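Local coordinates for universal stress protein (Pseudomonas aeruginosa UCBPP-PA14, PDB 7MQ5), which is of unknown function but belongs to the universal stress protein family, whose members are generally linked to survival under stress and in some cases bind ATP, at residues H37-D48 with Y65-W73; D75-A83 with D111-P120. All blocks are in the same frame, centred on the assembly; numbering follows the deposited sequence.

Contact 1: H37-D48 with Y65-W73; sequences HLHLLVCEKRRD and YSVSTNQAW
S68 OG sits between two imidazoles, 2.8 Å from H37 NE2 and 2.7 Å from H39 ND1, and is hydrogen-bonded to both. The other ring nitrogen of H37, ND1, meets S66 OG at 2.7 Å, making a chain of hydrogen bonds S66-H37-S68-H39 along the strand pair; E84 of helix 77-88 extends it by bonding H39 NE2. Further along, Q71 spends its amide nitrogen beyond strand 37-43. With CG anti to the backbone N (chi1 179°) and the chain extended, NE2 reaches R47 O at 2.7 Å, nearly in line with the carbonyl, and E44 O at 3.0 Å from above the carbonyl plane. R47 meets the E44 carboxylate side-on in a salt bridge, NE and NH1 each taking one oxygen, and NH1 also pairs with D17.

The backbones pair in parallel, L38 N to S66 O through A72 N to V42 O, with a weak last rung from E44 N to A72 O. L40 CG lies 4.0 Å from V67 CG1 on the face covered by helix 50-62, while L41 CD1 touches A72 CB on the other. Strand 67-72 edges the sheet within this chain; helix 50-62 completes a beta-alpha-beta unit consistent with the Rossmann-like HUP fold.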
loop_
_atom_site.group_PDB
_atom_site.type_symbol
_atom_site.label_atom_id
_atom_site.label_comp_id
_atom_site.label_asym_id
_atom_site.label_seq_id
_atom_site.Cartn_x
_atom_site.Cartn_y
_atom_site.Cartn_z
ATOM N N HIS A 37 7.371 -4.421 15.420
ATOM C CA HIS A 37 8.380 -5.484 15.241
ATOM C C HIS A 37 8.655 -5.628 13.742
ATOM O O HIS A 37 7.721 -5.460 12.938
ATOM C CB HIS A 37 7.825 -6.785 15.809
ATOM C CG HIS A 37 8.757 -7.922 15.616
ATOM N ND1 HIS A 37 9.843 -8.133 16.445
ATOM C CD2 HIS A 37 8.791 -8.888 14.678
ATOM C CE1 HIS A 37 10.505 -9.187 16.002
ATOM N NE2 HIS A 37 9.885 -9.666 14.924
ATOM N N LEU A 38 9.908 -5.894 13.389
ATOM C CA LEU A 38 10.290 -6.172 11.989
ATOM C C LEU A 38 10.661 -7.646 11.846
ATOM O O LEU A 38 11.584 -8.107 12.556
ATOM C CB LEU A 38 11.485 -5.313 11.578
ATOM C CG LEU A 38 11.281 -3.802 11.691
ATOM C CD1 LEU A 38 12.519 -3.067 11.186
ATOM C CD2 LEU A 38 10.041 -3.344 10.931
ATOM N N HIS A 39 9.982 -8.357 10.946
ATOM C CA HIS A 39 10.371 -9.739 10.580
ATOM C C HIS A 39 10.975 -9.696 9.180
ATOM O O HIS A 39 10.264 -9.375 8.212
ATOM C CB HIS A 39 9.188 -10.689 10.665
ATOM C CG HIS A 39 9.588 -12.098 10.387
ATOM N ND1 HIS A 39 10.355 -12.820 11.277
ATOM C CD2 HIS A 39 9.341 -12.911 9.337
ATOM C CE1 HIS A 39 10.551 -14.025 10.780
ATOM N NE2 HIS A 39 9.941 -14.105 9.593
ATOM N N LEU A 40 12.266 -9.990 9.087
ATOM C CA LEU A 40 12.985 -9.937 7.795
ATOM C C LEU A 40 12.953 -11.319 7.146
ATOM O O LEU A 40 13.401 -12.294 7.779
ATOM C CB LEU A 40 14.431 -9.490 8.016
ATOM C CG LEU A 40 14.654 -8.299 8.946
ATOM C CD1 LEU A 40 16.121 -7.905 8.971
ATOM C CD2 LEU A 40 13.785 -7.115 8.566
ATOM N N LEU A 41 12.509 -11.376 5.901
ATOM C CA LEU A 41 12.360 -12.666 5.197
ATOM C C LEU A 41 13.168 -12.657 3.906
ATOM O O LEU A 41 12.991 -11.738 3.087
ATOM C CB LEU A 41 10.879 -12.899 4.880
ATOM C CG LEU A 41 10.571 -14.072 3.948
ATOM C CD1 LEU A 41 10.893 -15.401 4.623
ATOM C CD2 LEU A 41 9.124 -14.028 3.470
ATOM N N VAL A 42 13.990 -13.689 3.724
ATOM C CA VAL A 42 14.637 -13.951 2.409
ATOM C C VAL A 42 13.941 -15.181 1.819
ATOM O O VAL A 42 13.900 -16.213 2.496
ATOM C CB VAL A 42 16.158 -14.153 2.513
ATOM C CG1 VAL A 42 16.732 -14.587 1.172
ATOM C CG2 VAL A 42 16.852 -12.903 3.022
ATOM N N CYS A 43 13.432 -15.051 0.600
ATOM C CA CYS A 43 12.724 -16.152 -0.087
ATOM C C CYS A 43 13.690 -16.826 -1.060
ATOM O O CYS A 43 13.857 -16.328 -2.184
ATOM C CB CYS A 43 11.503 -15.635 -0.830
ATOM S SG CYS A 43 10.322 -14.798 0.248
ATOM N N GLU A 44 14.320 -17.912 -0.617
ATOM C CA GLU A 44 15.303 -18.627 -1.461
ATOM C C GLU A 44 15.583 -19.986 -0.837
ATOM O O GLU A 44 15.565 -20.090 0.402
ATOM C CB GLU A 44 16.611 -17.842 -1.554
ATOM C CG GLU A 44 17.640 -18.503 -2.458
ATOM C CD GLU A 44 18.958 -17.768 -2.608
ATOM O OE1 GLU A 44 18.955 -16.517 -2.558
ATOM O OE2 GLU A 44 19.990 -18.456 -2.789
ATOM N N LYS A 45 15.862 -20.972 -1.679
ATOM C CA LYS A 45 16.210 -22.325 -1.188
ATOM C C LYS A 45 17.728 -22.545 -1.190
ATOM O O LYS A 45 18.241 -23.095 -0.203
ATOM C CB LYS A 45 15.570 -23.386 -2.088
ATOM C CG LYS A 45 15.819 -24.828 -1.668
ATOM C CD LYS A 45 15.163 -25.853 -2.570
ATOM C CE LYS A 45 15.786 -25.939 -3.948
ATOM N NZ LYS A 45 15.165 -27.000 -4.775
ATOM N N ARG A 46 18.432 -22.090 -2.231
ATOM C CA ARG A 46 19.826 -22.582 -2.425
ATOM C C ARG A 46 20.848 -22.044 -1.415
ATOM O O ARG A 46 21.472 -22.867 -0.700
ATOM C CB ARG A 46 20.313 -22.269 -3.842
ATOM C CG ARG A 46 21.750 -22.714 -4.087
ATOM C CD ARG A 46 22.184 -22.572 -5.526
ATOM N NE ARG A 46 22.179 -21.197 -5.980
ATOM C CZ ARG A 46 23.238 -20.394 -6.050
ATOM N NH1 ARG A 46 24.438 -20.821 -5.699
ATOM N NH2 ARG A 46 23.082 -19.154 -6.479
ATOM N N ARG A 47 21.114 -20.744 -1.423
ATOM C CA ARG A 47 22.232 -20.238 -0.583
ATOM C C ARG A 47 21.811 -20.117 0.885
ATOM O O ARG A 47 20.651 -19.808 1.157
ATOM C CB ARG A 47 22.732 -18.904 -1.130
ATOM C CG ARG A 47 23.347 -19.017 -2.516
ATOM C CD ARG A 47 23.603 -17.664 -3.134
ATOM N NE ARG A 47 22.350 -16.947 -3.322
ATOM C CZ ARG A 47 22.246 -15.726 -3.830
ATOM N NH1 ARG A 47 21.062 -15.158 -3.963
ATOM N NH2 ARG A 47 23.329 -15.062 -4.190
ATOM N N ASP A 48 22.751 -20.354 1.792
ATOM C CA ASP A 48 22.514 -20.227 3.251
ATOM C C ASP A 48 22.744 -18.757 3.623
ATOM O O ASP A 48 23.903 -18.341 3.698
ATOM C CB ASP A 48 23.410 -21.178 4.047
ATOM C CG ASP A 48 23.167 -21.165 5.545
ATOM O OD1 ASP A 48 22.476 -20.252 6.010
ATOM O OD2 ASP A 48 23.672 -22.085 6.232
ATOM N N TYR A 65 15.601 -1.497 17.316
ATOM C CA TYR A 65 14.448 -2.188 16.694
ATOM C C TYR A 65 14.266 -3.579 17.303
ATOM O O TYR A 65 15.243 -4.217 17.724
ATOM C CB TYR A 65 14.656 -2.325 15.184
ATOM C CG TYR A 65 14.696 -1.012 14.445
ATOM C CD1 TYR A 65 13.527 -0.372 14.074
ATOM C CD2 TYR A 65 15.894 -0.395 14.129
ATOM C CE1 TYR A 65 13.544 0.840 13.411
ATOM C CE2 TYR A 65 15.927 0.819 13.460
ATOM C CZ TYR A 65 14.746 1.447 13.109
ATOM O OH TYR A 65 14.759 2.646 12.453
ATOM N N SER A 66 13.009 -4.011 17.341
ATOM C CA SER A 66 12.632 -5.409 17.655
ATOM C C SER A 66 12.672 -6.161 16.317
ATOM O O SER A 66 11.961 -5.738 15.391
ATOM C CB SER A 66 11.274 -5.457 18.289
ATOM O OG SER A 66 10.865 -6.793 18.547
ATOM N N VAL A 67 13.507 -7.197 16.210
ATOM C CA VAL A 67 13.734 -7.861 14.898
ATOM C C VAL A 67 13.790 -9.379 15.035
ATOM O O VAL A 67 14.395 -9.893 15.981
ATOM C CB VAL A 67 15.059 -7.378 14.277
ATOM C CG1 VAL A 67 15.254 -7.917 12.866
ATOM C CG2 VAL A 67 15.187 -5.866 14.301
ATOM N N SER A 68 13.210 -10.063 14.061
ATOM C CA SER A 68 13.368 -11.526 13.868
ATOM C C SER A 68 13.657 -11.727 12.380
ATOM O O SER A 68 13.397 -10.814 11.569
ATOM C CB SER A 68 12.187 -12.339 14.346
ATOM O OG SER A 68 10.986 -11.941 13.715
ATOM N N THR A 69 14.228 -12.868 12.035
ATOM C CA THR A 69 14.599 -13.134 10.629
ATOM C C THR A 69 14.278 -14.583 10.283
ATOM O O THR A 69 14.216 -15.455 11.185
ATOM C CB THR A 69 16.096 -12.896 10.354
ATOM O OG1 THR A 69 16.877 -13.874 11.042
ATOM C CG2 THR A 69 16.583 -11.523 10.756
ATOM N N ASN A 70 14.132 -14.823 8.994
ATOM C CA ASN A 70 13.958 -16.202 8.520
ATOM C C ASN A 70 14.261 -16.275 7.027
ATOM O O ASN A 70 14.101 -15.287 6.314
ATOM C CB ASN A 70 12.544 -16.723 8.770
ATOM C CG ASN A 70 12.435 -18.223 8.604
ATOM O OD1 ASN A 70 13.366 -18.969 8.912
ATOM N ND2 ASN A 70 11.287 -18.676 8.143
ATOM N N GLN A 71 14.696 -17.449 6.612
ATOM C CA GLN A 71 14.857 -17.783 5.191
ATOM C C GLN A 71 13.891 -18.936 4.927
ATOM O O GLN A 71 13.878 -19.887 5.717
ATOM C CB GLN A 71 16.294 -18.168 4.868
ATOM C CG GLN A 71 16.467 -18.546 3.413
ATOM C CD GLN A 71 17.895 -18.843 3.038
ATOM O OE1 GLN A 71 18.827 -18.569 3.797
ATOM N NE2 GLN A 71 18.067 -19.390 1.844
ATOM N N ALA A 72 13.099 -18.836 3.868
ATOM C CA ALA A 72 12.094 -19.869 3.564
ATOM C C ALA A 72 11.884 -19.964 2.059
ATOM O O ALA A 72 12.272 -19.049 1.308
ATOM C CB ALA A 72 10.797 -19.519 4.250
ATOM N N TRP A 73 11.276 -21.064 1.648
ATOM C CA TRP A 73 10.903 -21.238 0.233
ATOM C C TRP A 73 9.882 -22.350 0.117
ATOM O O TRP A 73 10.208 -23.493 0.488
ATOM C CB TRP A 73 12.091 -21.567 -0.683
ATOM C CG TRP A 73 11.588 -21.710 -2.084
ATOM C CD1 TRP A 73 11.157 -22.846 -2.710
ATOM C CD2 TRP A 73 11.282 -20.626 -2.971
ATOM N NE1 TRP A 73 10.650 -22.539 -3.943
ATOM C CE2 TRP A 73 10.713 -21.183 -4.134
ATOM C CE3 TRP A 73 11.482 -19.240 -2.918
ATOM C CZ2 TRP A 73 10.339 -20.398 -5.226
ATOM C CZ3 TRP A 73 11.111 -18.470 -3.998
ATOM C CH2 TRP A 73 10.540 -19.041 -5.133
#

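Contact 2: D75-A83 with D111-P120; sequences DSLHQTIIA and DDWKLLRFAP
H78 and D111 supply the polar part of this helix pair. The imidazole ND1 donates to D111 OD1 at 2.8 Å, the oxygen lying at the ring edge in the ring plane, whereas the nitrogen stands above the plane of the carboxylate. The two flat groups are turned 54° apart. H78 N adds a weak bond to the same oxygen, and a water held by L77 N makes another weak one. The carboxylate thus faces the start of helix 77-88, whose dipole would probably help to stabilise its negative charge. S76 is the N-cap there, its OG accepting from Q79 N.

K114 covers one face of the imidazole in a CH-pi contact: CB stands 3.5 Å from the ring centroid, almost exactly on its normal, and CD passes near CE1. The ring comes to this place because H78 CG stands between its own backbone N and carbonyl carbon (chi1 74°).

The apolar part follows one turn on. L115 CD1 touches both I81 CG2 (3.8 Å) and I82 CG1 (3.9 Å), and I82 CD1 reaches F118 CB at 3.7 Å as the second helix ends. P120 lies beside I82 CG2, and both residues also touch helix 277-287. The axes of segments 77-83 and 111-118 approach to 8.8 Å, their directions 33° apart: neighbouring helices on one face of the sheet, as expected of an alpha/beta Rossmann-like domain.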
loop_
_atom_site.group_PDB
_atom_site.type_symbol
_atom_site.label_atom_id
_atom_site.label_comp_id
_atom_site.label_asym_id
_atom_site.label_seq_id
_atom_site.Cartn_x
_atom_site.Cartn_y
_atom_site.Cartn_z
ATOM N N ASP A 75 7.097 -23.379 -3.023
ATOM C CA ASP A 75 6.282 -23.295 -4.265
ATOM C C ASP A 75 6.596 -22.042 -5.083
ATOM O O ASP A 75 6.968 -22.187 -6.262
ATOM C CB ASP A 75 4.793 -23.410 -3.927
ATOM C CG ASP A 75 4.414 -24.769 -3.360
ATOM O OD1 ASP A 75 5.035 -25.763 -3.771
ATOM O OD2 ASP A 75 3.526 -24.818 -2.485
ATOM N N SER A 76 6.410 -20.859 -4.506
ATOM C CA SER A 76 6.602 -19.620 -5.294
ATOM C C SER A 76 6.974 -18.473 -4.363
ATOM O O SER A 76 6.840 -18.607 -3.134
ATOM C CB SER A 76 5.352 -19.270 -6.068
ATOM O OG SER A 76 4.324 -18.864 -5.172
ATOM N N LEU A 77 7.381 -17.363 -4.948
ATOM C CA LEU A 77 7.769 -16.180 -4.157
ATOM C C LEU A 77 6.545 -15.640 -3.401
ATOM O O LEU A 77 6.608 -15.524 -2.167
ATOM C CB LEU A 77 8.365 -15.154 -5.122
ATOM C CG LEU A 77 8.785 -13.831 -4.498
ATOM C CD1 LEU A 77 9.826 -14.046 -3.418
ATOM C CD2 LEU A 77 9.329 -12.897 -5.570
ATOM N N HIS A 78 5.435 -15.400 -4.093
ATOM C CA HIS A 78 4.280 -14.818 -3.363
ATOM C C HIS A 78 3.742 -15.799 -2.310
ATOM O O HIS A 78 3.306 -15.339 -1.246
ATOM C CB HIS A 78 3.185 -14.362 -4.324
ATOM C CG HIS A 78 2.406 -15.470 -4.940
ATOM N ND1 HIS A 78 2.854 -16.155 -6.048
ATOM C CD2 HIS A 78 1.211 -15.998 -4.611
ATOM C CE1 HIS A 78 1.959 -17.067 -6.376
ATOM N NE2 HIS A 78 0.944 -16.995 -5.504
ATOM N N GLN A 79 3.761 -17.100 -2.584
ATOM C CA GLN A 79 3.244 -18.056 -1.572
ATOM C C GLN A 79 4.170 -18.091 -0.353
ATOM O O GLN A 79 3.665 -18.215 0.782
ATOM C CB GLN A 79 3.061 -19.431 -2.198
ATOM C CG GLN A 79 1.825 -19.485 -3.080
ATOM C CD GLN A 79 1.733 -20.780 -3.832
ATOM O OE1 GLN A 79 0.897 -21.627 -3.531
ATOM N NE2 GLN A 79 2.636 -20.961 -4.780
ATOM N N THR A 80 5.479 -17.976 -0.574
ATOM C CA THR A 80 6.442 -17.976 0.556
ATOM C C THR A 80 6.189 -16.741 1.433
ATOM O O THR A 80 6.144 -16.854 2.675
ATOM C CB THR A 80 7.881 -18.010 0.041
ATOM O OG1 THR A 80 8.071 -19.180 -0.751
ATOM C CG2 THR A 80 8.881 -17.997 1.168
ATOM N N ILE A 81 5.989 -15.598 0.788
ATOM C CA ILE A 81 5.717 -14.339 1.531
ATOM C C ILE A 81 4.410 -14.461 2.326
ATOM O O ILE A 81 4.399 -14.114 3.522
ATOM C CB ILE A 81 5.674 -13.159 0.549
ATOM C CG1 ILE A 81 7.035 -12.978 -0.122
ATOM C CG2 ILE A 81 5.221 -11.895 1.253
ATOM C CD1 ILE A 81 7.030 -12.049 -1.301
ATOM N N ILE A 82 3.326 -14.905 1.686
ATOM C CA ILE A 82 2.033 -14.991 2.426
ATOM C C ILE A 82 2.135 -16.042 3.543
ATOM O O ILE A 82 1.621 -15.778 4.644
ATOM C CB ILE A 82 0.872 -15.227 1.446
ATOM C CG1 ILE A 82 0.676 -13.987 0.567
ATOM C CG2 ILE A 82 -0.403 -15.614 2.182
ATOM C CD1 ILE A 82 -0.250 -14.186 -0.601
ATOM N N ALA A 83 2.808 -17.169 3.303
ATOM C CA ALA A 83 2.937 -18.170 4.388
ATOM C C ALA A 83 3.686 -17.548 5.574
ATOM O O ALA A 83 3.346 -17.857 6.736
ATOM C CB ALA A 83 3.626 -19.419 3.895
ATOM N N ASP A 111 4.359 -12.170 -10.484
ATOM C CA ASP A 111 4.370 -12.700 -9.094
ATOM C C ASP A 111 3.948 -11.582 -8.124
ATOM O O ASP A 111 3.244 -11.882 -7.149
ATOM C CB ASP A 111 5.712 -13.325 -8.729
ATOM C CG ASP A 111 5.625 -14.129 -7.442
ATOM O OD1 ASP A 111 5.111 -15.276 -7.484
ATOM O OD2 ASP A 111 5.971 -13.563 -6.410
ATOM N N ASP A 112 4.368 -10.338 -8.381
ATOM C CA ASP A 112 3.928 -9.175 -7.561
ATOM C C ASP A 112 2.395 -9.099 -7.585
ATOM O O ASP A 112 1.770 -8.821 -6.549
ATOM C CB ASP A 112 4.429 -7.843 -8.133
ATOM C CG ASP A 112 5.903 -7.501 -7.981
ATOM O OD1 ASP A 112 6.507 -7.974 -7.007
ATOM O OD2 ASP A 112 6.426 -6.708 -8.844
ATOM N N TRP A 113 1.804 -9.322 -8.754
ATOM C CA TRP A 113 0.327 -9.264 -8.869
ATOM C C TRP A 113 -0.322 -10.372 -8.035
ATOM O O TRP A 113 -1.363 -10.105 -7.414
ATOM C CB TRP A 113 -0.105 -9.277 -10.336
ATOM C CG TRP A 113 -0.161 -7.892 -10.900
ATOM C CD1 TRP A 113 0.614 -7.315 -11.864
ATOM C CD2 TRP A 113 -1.012 -6.849 -10.398
ATOM N NE1 TRP A 113 0.235 -6.006 -12.043
ATOM C CE2 TRP A 113 -0.725 -5.683 -11.125
ATOM C CE3 TRP A 113 -1.962 -6.801 -9.375
ATOM C CZ2 TRP A 113 -1.423 -4.494 -10.910
ATOM C CZ3 TRP A 113 -2.621 -5.619 -9.132
ATOM C CH2 TRP A 113 -2.357 -4.487 -9.899
ATOM N N LYS A 114 0.263 -11.568 -8.000
ATOM C CA LYS A 114 -0.333 -12.660 -7.190
ATOM C C LYS A 114 -0.209 -12.302 -5.703
ATOM O O LYS A 114 -1.144 -12.581 -4.948
ATOM C CB LYS A 114 0.321 -13.990 -7.558
ATOM C CG LYS A 114 -0.086 -14.495 -8.937
ATOM C CD LYS A 114 0.571 -15.785 -9.357
ATOM C CE LYS A 114 0.097 -16.247 -10.718
ATOM N NZ LYS A 114 0.824 -17.456 -11.154
ATOM N N LEU A 115 0.901 -11.682 -5.313
ATOM C CA LEU A 115 1.049 -11.245 -3.905
ATOM C C LEU A 115 -0.062 -10.239 -3.578
ATOM O O LEU A 115 -0.711 -10.357 -2.522
ATOM C CB LEU A 115 2.427 -10.607 -3.699
ATOM C CG LEU A 115 2.648 -9.973 -2.331
ATOM C CD1 LEU A 115 2.516 -10.999 -1.226
ATOM C CD2 LEU A 115 3.996 -9.277 -2.277
ATOM N N LEU A 116 -0.246 -9.246 -4.440
ATOM C CA LEU A 116 -1.279 -8.218 -4.152
ATOM C C LEU A 116 -2.687 -8.811 -4.146
ATOM O O LEU A 116 -3.523 -8.361 -3.362
ATOM C CB LEU A 116 -1.191 -7.109 -5.196
ATOM C CG LEU A 116 0.041 -6.223 -5.091
ATOM C CD1 LEU A 116 0.094 -5.244 -6.243
ATOM C CD2 LEU A 116 0.081 -5.491 -3.760
ATOM N N ARG A 117 -2.943 -9.782 -5.015
ATOM C CA ARG A 117 -4.280 -10.410 -5.097
ATOM C C ARG A 117 -4.598 -11.162 -3.802
ATOM O O ARG A 117 -5.663 -10.909 -3.206
ATOM C CB ARG A 117 -4.276 -11.346 -6.309
ATOM C CG ARG A 117 -5.580 -12.081 -6.552
ATOM C CD ARG A 117 -5.562 -12.714 -7.932
ATOM N NE ARG A 117 -5.342 -11.719 -8.977
ATOM C CZ ARG A 117 -4.251 -11.594 -9.734
ATOM N NH1 ARG A 117 -3.239 -12.440 -9.631
ATOM N NH2 ARG A 117 -4.197 -10.626 -10.632
ATOM N N PHE A 118 -3.647 -11.968 -3.328
ATOM C CA PHE A 118 -3.949 -12.920 -2.224
ATOM C C PHE A 118 -3.529 -12.449 -0.837
ATOM O O PHE A 118 -3.955 -13.101 0.123
ATOM C CB PHE A 118 -3.359 -14.289 -2.567
ATOM C CG PHE A 118 -4.065 -14.930 -3.733
ATOM C CD1 PHE A 118 -5.375 -15.373 -3.602
ATOM C CD2 PHE A 118 -3.449 -15.047 -4.965
ATOM C CE1 PHE A 118 -6.050 -15.938 -4.676
ATOM C CE2 PHE A 118 -4.119 -15.620 -6.036
ATOM C CZ PHE A 118 -5.418 -16.060 -5.891
ATOM N N ALA A 119 -2.744 -11.384 -0.717
ATOM C CA ALA A 119 -2.293 -11.003 0.640
ATOM C C ALA A 119 -3.482 -10.602 1.502
ATOM O O ALA A 119 -4.232 -9.699 1.134
ATOM C CB ALA A 119 -1.297 -9.886 0.556
ATOM N N PRO A 120 -3.634 -11.196 2.705
ATOM C CA PRO A 120 -4.758 -10.850 3.576
ATOM C C PRO A 120 -4.432 -9.711 4.548
ATOM O O PRO A 120 -4.838 -9.726 5.698
ATOM C CB PRO A 120 -5.018 -12.175 4.299
ATOM C CG PRO A 120 -3.639 -12.760 4.463
ATOM C CD PRO A 120 -2.889 -12.371 3.205
HETATM O O HOH W 1 7.837 -17.283 -7.787
#

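From the N terminus, strand 37-43 leads through helix 50-62 to strand 67-72, and contact 1 closes that loop by setting the second strand against the first. The chain then turns directly into helix 77-88, where contact 2 opens; strand 92-96 and helix 110-118 follow before the latter helix comes back beside it. The two contacts are therefore in series, neither nesting nor crossing. They still touch in space: C43 CB lies 3.5 Å from L77 CD1, and C43 SG and A72 O pack on T80 CG2. Helix 77-88 thus joins the edge of the sheet, contact 1, to the helix layer, contact 2.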